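Local coordinates for Di-haem cytochrome c peroxidase family protein (Burkholderia thailandensis E264, PDB 6NX0) that carries two c-type hemes and is a diheme peroxidase of the cytochrome c peroxidase/MauG family, which probably couples electron transfer to peroxide reduction, at residues 412-415 with 421-424; 351-354 with 359-362; 166-171 with 266-271. One frame throughout, in Å; residues are numbered along the deposited sequence. Where two conformers were deposited one is given.

In the fold
Following the chain from the N terminus, contact 3 opens first. Residues 166-171 meet 266-271 after a long excursion, a little under half of it helical, that includes helix 245-260, and both segments belong to the half of the chain that binds heme c #1. The other two contacts close short loops in the second cytochrome c region. Contact 2 joins the end of helix 348-354 to the turn at 359-362. Contact 1 closes the loop 412-424 ahead of helix 444-455. The three follow in series, with none crossing. Contacts 1 and 2 touch through Asn424 and Thr361. Contact 3 lies on the opposite side of the chain's centre, about 33 Å from contact 1 and 29 Å from contact 2, centre to centre.

Contact 1: 412-415 with 421-424; sequences DTFD and YRGN. With NO3 (nitrate ion), chain D.
Arg422 lays its side chain across Thr413 and the backbone of Phe414. The methyl CG2 of Thr413 sits over one face of the guanidinium group, 3.5 Å from Arg422 NH1. The carbonyl oxygen of Phe414 also comes over a face of this group. Its O lies 3.4 Å from Arg422 NE, but the angle is too poor for a hydrogen bond. NE instead donates to the carbonyl of Val417, in the loop between the two segments. That bond helps fix the flat group against its neighbours.

Arg422 CD comes beside the ring of Phe414, 4.0 Å from CD2, without lying over its face. The two side chains slide past each other in opposite directions. The ring and guanidinium planes stand 72° apart, so they do not stack. A bend at chi2 (-139°) takes the arginine off the extended course before it reaches Thr413. The Thr413 side chain crosses it at about a right angle. Thr413 OG1 also lies 3.6 Å above one face of the Phe414 ring, toward its rim.

Both segments belong to the loop between helices 404-407 and 444-455 of the second cytochrome c region. The contact is at the surface. Phe414 lies about 11 Å, side chain to side chain, from Tyr397, an axial ligand of the heme c #2 iron. Its ring also packs on Ala328 and Val425, while Asp415 binds the backbone N of Arg331.

At the far end, residues 421-424 form a turn closed by the bond from Asn424 N to Tyr421 O. The turn receives a nitrate ion, probably from the crystallisation liquor. Gly423 N donates to nitrate O2 over 2.9 Å, at a nearly straight N-H...O angle of 165°.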
# COMPACT_ATOMS: atom_id res chain seq x y z
N ASP A 412 -3.89 23.47 15.75
CA ASP A 412 -4.14 24.26 14.55
C ASP A 412 -3.23 23.87 13.38
O ASP A 412 -3.24 24.54 12.33
CB ASP A 412 -4.01 25.76 14.85
CG ASP A 412 -2.60 26.17 15.26
OD1 ASP A 412 -1.60 25.53 14.85
OD2 ASP A 412 -2.48 27.17 16.01
N THR A 413 -2.46 22.81 13.55
CA THR A 413 -1.59 22.33 12.49
C THR A 413 -1.37 20.84 12.72
O THR A 413 -1.87 20.25 13.69
CB THR A 413 -0.27 23.11 12.46
OG1 THR A 413 0.49 22.80 11.27
CG2 THR A 413 0.55 22.78 13.67
N PHE A 414 -0.60 20.25 11.82
CA PHE A 414 -0.41 18.81 11.78
C PHE A 414 0.19 18.31 13.08
O PHE A 414 1.14 18.89 13.62
CB PHE A 414 0.52 18.45 10.62
CG PHE A 414 0.34 19.33 9.39
CD1 PHE A 414 -0.86 19.34 8.71
CD2 PHE A 414 1.36 20.17 8.95
CE1 PHE A 414 -1.04 20.14 7.61
CE2 PHE A 414 1.18 20.97 7.83
CZ PHE A 414 -0.02 20.96 7.16
N ASP A 415 -0.35 17.21 13.60
CA ASP A 415 0.19 16.66 14.84
C ASP A 415 0.98 15.38 14.64
O ASP A 415 1.43 14.79 15.64
CB ASP A 415 -0.92 16.45 15.88
CG ASP A 415 -1.90 15.34 15.53
OD1 ASP A 415 -1.90 14.79 14.42
OD2 ASP A 415 -2.69 14.99 16.46
N TYR A 421 9.63 19.49 9.76
CA TYR A 421 9.21 19.07 8.43
C TYR A 421 7.80 19.52 8.08
O TYR A 421 7.27 19.10 7.04
CB TYR A 421 9.31 17.54 8.30
CG TYR A 421 10.68 17.01 8.64
CD1 TYR A 421 11.82 17.56 8.05
CD2 TYR A 421 10.84 15.98 9.55
CE1 TYR A 421 13.08 17.10 8.39
CE2 TYR A 421 12.09 15.51 9.88
CZ TYR A 421 13.21 16.07 9.29
OH TYR A 421 14.47 15.60 9.60
N ARG A 422 7.19 20.39 8.89
CA ARG A 422 5.84 20.84 8.57
C ARG A 422 5.76 21.53 7.20
O ARG A 422 4.75 21.42 6.52
CB ARG A 422 5.33 21.73 9.68
CG ARG A 422 5.22 20.88 10.96
CD ARG A 422 4.00 21.15 11.79
NE ARG A 422 4.10 20.54 13.11
CZ ARG A 422 4.10 21.22 14.26
NH1 ARG A 422 4.02 22.54 14.28
NH2 ARG A 422 4.18 20.56 15.41
N GLY A 423 6.82 22.21 6.77
CA GLY A 423 6.85 22.84 5.45
C GLY A 423 6.90 21.87 4.29
O GLY A 423 6.70 22.28 3.14
N ASN A 424 7.18 20.59 4.55
CA ASN A 424 7.19 19.59 3.50
C ASN A 424 5.77 19.20 3.10
O ASN A 424 5.59 18.60 2.04
CB ASN A 424 7.91 18.32 3.95
CG ASN A 424 9.43 18.44 4.00
OD1 ASN A 424 10.03 19.47 3.67
ND2 ASN A 424 10.06 17.36 4.45
N NO3 D . 10.07 22.76 7.36
O1 NO3 D . 11.15 23.43 7.38
O2 NO3 D . 9.21 22.90 8.24
O3 NO3 D . 9.90 21.91 6.46

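Contact 2: 351-354 with 359-362; sequences TAAK and EPTQ
Pro360 packs its ring against the last turn of helix 348-354, where a helix meets a short 3-10 turn within the second cytochrome c region. The tight part is at one ring atom. Pro360 CB lies 3.6 Å from the methyl CB of Ala352. The same ring carbon is also 3.6 Å from the backbone N of Ala353, so it rests on both the methyl and the helix backbone. The backbones come close here, with the CA atoms of Ala352 and Pro360 5.0 Å apart. The small alanine side chain permits this approach. Ala352 is buried and points toward the proline. Trp357 and Trp363 add their bulk around its methyl group, making this the inner side of the contact.

The outer side is looser. Ala353 is exposed, and its CB stays 4.2 Å from Pro360 CB. No hydrogen bond joins the two segments, and the contact between them is apolar. Lys354 and Glu359 flank the contact in exposed positions and do not reach across.

Other bonds tie the two segments to the rest of the fold. Thr351 OG1 is hydrogen-bonded to the carbonyl of Asp192, and the Thr351 side chain touches Arg194, a residue that binds heme c #1. On the other segment, the carbonyl of Thr361 accepts from Asn424 ND2. The 3-10 turn has its own backbone bond, in which Gln362 N donates to Glu359 O at 3.1 Å.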
# COMPACT_ATOMS: atom_id res chain seq x y z
N THR A 351 14.15 6.03 3.78
CA THR A 351 14.62 5.33 2.59
C THR A 351 15.58 6.19 1.78
O THR A 351 16.60 5.69 1.30
CB THR A 351 13.42 4.94 1.74
OG1 THR A 351 12.59 4.08 2.52
CG2 THR A 351 13.85 4.22 0.49
N ALA A 352 15.25 7.46 1.60
CA ALA A 352 16.11 8.35 0.83
C ALA A 352 17.51 8.38 1.42
O ALA A 352 18.50 8.36 0.69
CB ALA A 352 15.49 9.75 0.79
N ALA A 353 17.62 8.39 2.74
CA ALA A 353 18.94 8.42 3.37
C ALA A 353 19.69 7.11 3.13
O ALA A 353 20.89 7.12 2.81
CB ALA A 353 18.79 8.70 4.86
N LYS A 354 19.00 5.98 3.25
CA LYS A 354 19.62 4.68 2.99
C LYS A 354 20.13 4.57 1.56
O LYS A 354 21.11 3.86 1.31
CB LYS A 354 18.63 3.56 3.29
CG LYS A 354 18.19 3.44 4.72
CD LYS A 354 17.05 2.43 4.86
CE LYS A 354 16.53 2.32 6.30
NZ LYS A 354 15.25 1.54 6.35
N GLU A 359 19.82 15.34 -0.38
CA GLU A 359 18.97 16.09 0.54
C GLU A 359 17.76 15.26 0.99
O GLU A 359 16.61 15.66 0.78
CB GLU A 359 18.54 17.40 -0.10
CG GLU A 359 19.70 18.34 -0.25
CD GLU A 359 20.31 18.65 1.09
OE1 GLU A 359 19.59 18.54 2.11
OE2 GLU A 359 21.50 18.97 1.13
N PRO A 360 18.00 14.14 1.67
CA PRO A 360 16.91 13.19 1.90
C PRO A 360 15.79 13.73 2.77
O PRO A 360 14.67 13.23 2.66
CB PRO A 360 17.63 12.00 2.56
CG PRO A 360 18.95 12.56 3.07
CD PRO A 360 19.31 13.65 2.13
N THR A 361 16.04 14.70 3.66
CA THR A 361 14.99 15.15 4.56
C THR A 361 13.93 15.99 3.84
O THR A 361 12.89 16.28 4.45
CB THR A 361 15.56 15.93 5.75
OG1 THR A 361 16.19 17.12 5.29
CG2 THR A 361 16.58 15.05 6.54
N GLN A 362 14.16 16.35 2.57
CA GLN A 362 13.10 17.01 1.82
C GLN A 362 11.91 16.09 1.65
O GLN A 362 10.80 16.56 1.37
CB GLN A 362 13.60 17.46 0.45
CG GLN A 362 13.83 16.33 -0.51
CD GLN A 362 14.52 16.76 -1.80
OE1 GLN A 362 15.66 16.35 -2.08
NE2 GLN A 362 13.83 17.55 -2.61

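Contact 3: 166-171 with 266-271; sequences VRYVPR and APFSSR
The methyl group of Ala266 lies over one face of the Arg167 guanidinium group and at the edge of the Tyr168 ring. Ala266 CB is 3.6 Å from Arg167 NE and 4.0 Å from Tyr168 CE2. The guanidinium carries Tyr168 CE2 at its edge, in its plane. One face of the Tyr168 ring is covered by Arg167 CG, 3.7 Å above the plane and offset toward the rim. The Phe268 ring has the Tyr168 hydroxyl at its edge, in plane, with Tyr168 OH 3.7 Å from Phe268 CE2. The two aromatic side chains come from opposite directions.

Arg167 and Tyr168 are also joined to each other. Arg167 NH2 donates to Tyr168 OH over 3.0 Å, with an N-H...O angle of 151°. The hydroxyl lies near the guanidinium plane, 14° out of it, though the bond is somewhat bent. The chain of Arg167 runs extended from CG to NE. Its CG lies between the backbone N and the carbonyl carbon (chi1 72°), which sends the chain alongside the tyrosine. The other terminal nitrogen, NH1, forms a salt bridge with Asp263 and a hydrogen bond with the carbonyl of Gln261. With both ends gripped, the flat group is held in place and its charge is probably well balanced within this buried setting.

The segments themselves share no hydrogen bond. Phe268 N instead bonds to Tyr165 OH, just before the first segment, and the Phe268 ring also packs on Pro314 and Arg373. Beyond it, Ser270 is the N-cap of helix 271-276. The contact therefore fastens the loop leading into that helix to the 3-10 turn 166-168 of the diheme peroxidase fold, where Val166 touches heme c.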
# COMPACT_ATOMS: atom_id res chain seq x y z
N VAL A 166 -0.63 -5.64 -6.44
CA VAL A 166 0.72 -5.27 -6.03
C VAL A 166 1.74 -5.52 -7.13
O VAL A 166 2.81 -4.92 -7.12
CB VAL A 166 1.10 -6.01 -4.72
CG1 VAL A 166 1.43 -7.49 -4.98
CG2 VAL A 166 2.26 -5.30 -3.98
N ARG A 167 1.44 -6.41 -8.09
CA ARG A 167 2.37 -6.68 -9.18
C ARG A 167 2.62 -5.46 -10.05
O ARG A 167 3.60 -5.45 -10.81
CB ARG A 167 1.85 -7.85 -10.02
CG ARG A 167 0.64 -7.54 -10.89
CD ARG A 167 0.23 -8.80 -11.66
NE ARG A 167 -0.81 -8.53 -12.65
CZ ARG A 167 -1.29 -9.44 -13.49
NH1 ARG A 167 -0.82 -10.67 -13.45
NH2 ARG A 167 -2.24 -9.11 -14.38
N TYR A 168 1.80 -4.43 -9.95
CA TYR A 168 1.99 -3.22 -10.74
C TYR A 168 2.83 -2.16 -10.03
O TYR A 168 3.09 -1.12 -10.62
CB TYR A 168 0.64 -2.62 -11.12
CG TYR A 168 -0.17 -3.52 -12.01
CD1 TYR A 168 0.09 -3.62 -13.36
CD2 TYR A 168 -1.19 -4.31 -11.49
CE1 TYR A 168 -0.63 -4.48 -14.17
CE2 TYR A 168 -1.91 -5.17 -12.30
CZ TYR A 168 -1.63 -5.24 -13.63
OH TYR A 168 -2.31 -6.09 -14.47
N VAL A 169 3.26 -2.39 -8.79
CA VAL A 169 4.16 -1.45 -8.12
C VAL A 169 5.53 -1.56 -8.79
O VAL A 169 6.18 -2.60 -8.68
CB VAL A 169 4.27 -1.71 -6.62
CG1 VAL A 169 5.23 -0.68 -6.01
CG2 VAL A 169 2.88 -1.68 -5.93
N PRO A 170 6.01 -0.51 -9.47
CA PRO A 170 7.28 -0.62 -10.18
C PRO A 170 8.47 -0.54 -9.23
O PRO A 170 8.36 -0.18 -8.06
CB PRO A 170 7.25 0.56 -11.14
CG PRO A 170 6.37 1.55 -10.50
CD PRO A 170 5.37 0.80 -9.67
N ARG A 171 9.63 -0.92 -9.76
CA ARG A 171 10.86 -0.66 -9.04
C ARG A 171 11.01 0.84 -8.80
O ARG A 171 10.43 1.67 -9.51
CB ARG A 171 12.07 -1.22 -9.81
CG ARG A 171 12.20 -2.75 -9.77
CD ARG A 171 13.52 -3.28 -10.47
NE ARG A 171 14.64 -2.39 -10.17
CZ ARG A 171 15.43 -1.80 -11.08
NH1 ARG A 171 15.30 -2.05 -12.38
NH2 ARG A 171 16.38 -0.97 -10.67
N ALA A 266 -4.70 -10.11 -9.53
CA ALA A 266 -5.12 -8.85 -10.16
C ALA A 266 -6.42 -9.12 -10.92
O ALA A 266 -6.46 -9.16 -12.16
CB ALA A 266 -4.02 -8.32 -11.09
N PRO A 267 -7.54 -9.28 -10.19
CA PRO A 267 -8.77 -9.80 -10.83
C PRO A 267 -9.50 -8.80 -11.72
O PRO A 267 -10.12 -9.22 -12.71
CB PRO A 267 -9.65 -10.21 -9.64
CG PRO A 267 -8.73 -10.25 -8.43
CD PRO A 267 -7.64 -9.27 -8.72
N PHE A 268 -9.52 -7.51 -11.38
CA PHE A 268 -10.27 -6.50 -12.13
C PHE A 268 -11.73 -6.94 -12.32
O PHE A 268 -12.25 -7.01 -13.43
CB PHE A 268 -9.60 -6.22 -13.48
CG PHE A 268 -8.23 -5.60 -13.37
CD1 PHE A 268 -8.08 -4.27 -13.00
CD2 PHE A 268 -7.10 -6.34 -13.66
CE1 PHE A 268 -6.83 -3.70 -12.90
CE2 PHE A 268 -5.84 -5.77 -13.57
CZ PHE A 268 -5.72 -4.44 -13.19
N SER A 269 -12.39 -7.22 -11.19
CA SER A 269 -13.74 -7.77 -11.19
C SER A 269 -14.74 -6.86 -10.49
O SER A 269 -15.81 -7.32 -10.09
CB SER A 269 -13.75 -9.15 -10.54
OG SER A 269 -13.50 -9.07 -9.15
N SER A 270 -14.44 -5.57 -10.37
CA SER A 270 -15.32 -4.66 -9.65
C SER A 270 -16.41 -4.13 -10.57
O SER A 270 -16.35 -4.27 -11.79
CB SER A 270 -14.52 -3.50 -9.07
OG SER A 270 -14.08 -2.63 -10.10
N ARG A 271 -17.40 -3.47 -9.96
CA ARG A 271 -18.43 -2.80 -10.76
C ARG A 271 -17.84 -1.64 -11.56
O ARG A 271 -18.28 -1.39 -12.68
CB ARG A 271 -19.59 -2.35 -9.87
CG ARG A 271 -20.47 -3.54 -9.47
CD ARG A 271 -21.71 -3.15 -8.63
NE ARG A 271 -22.46 -2.05 -9.23
CZ ARG A 271 -22.45 -0.79 -8.81
NH1 ARG A 271 -21.76 -0.41 -7.73
NH2 ARG A 271 -23.15 0.12 -9.46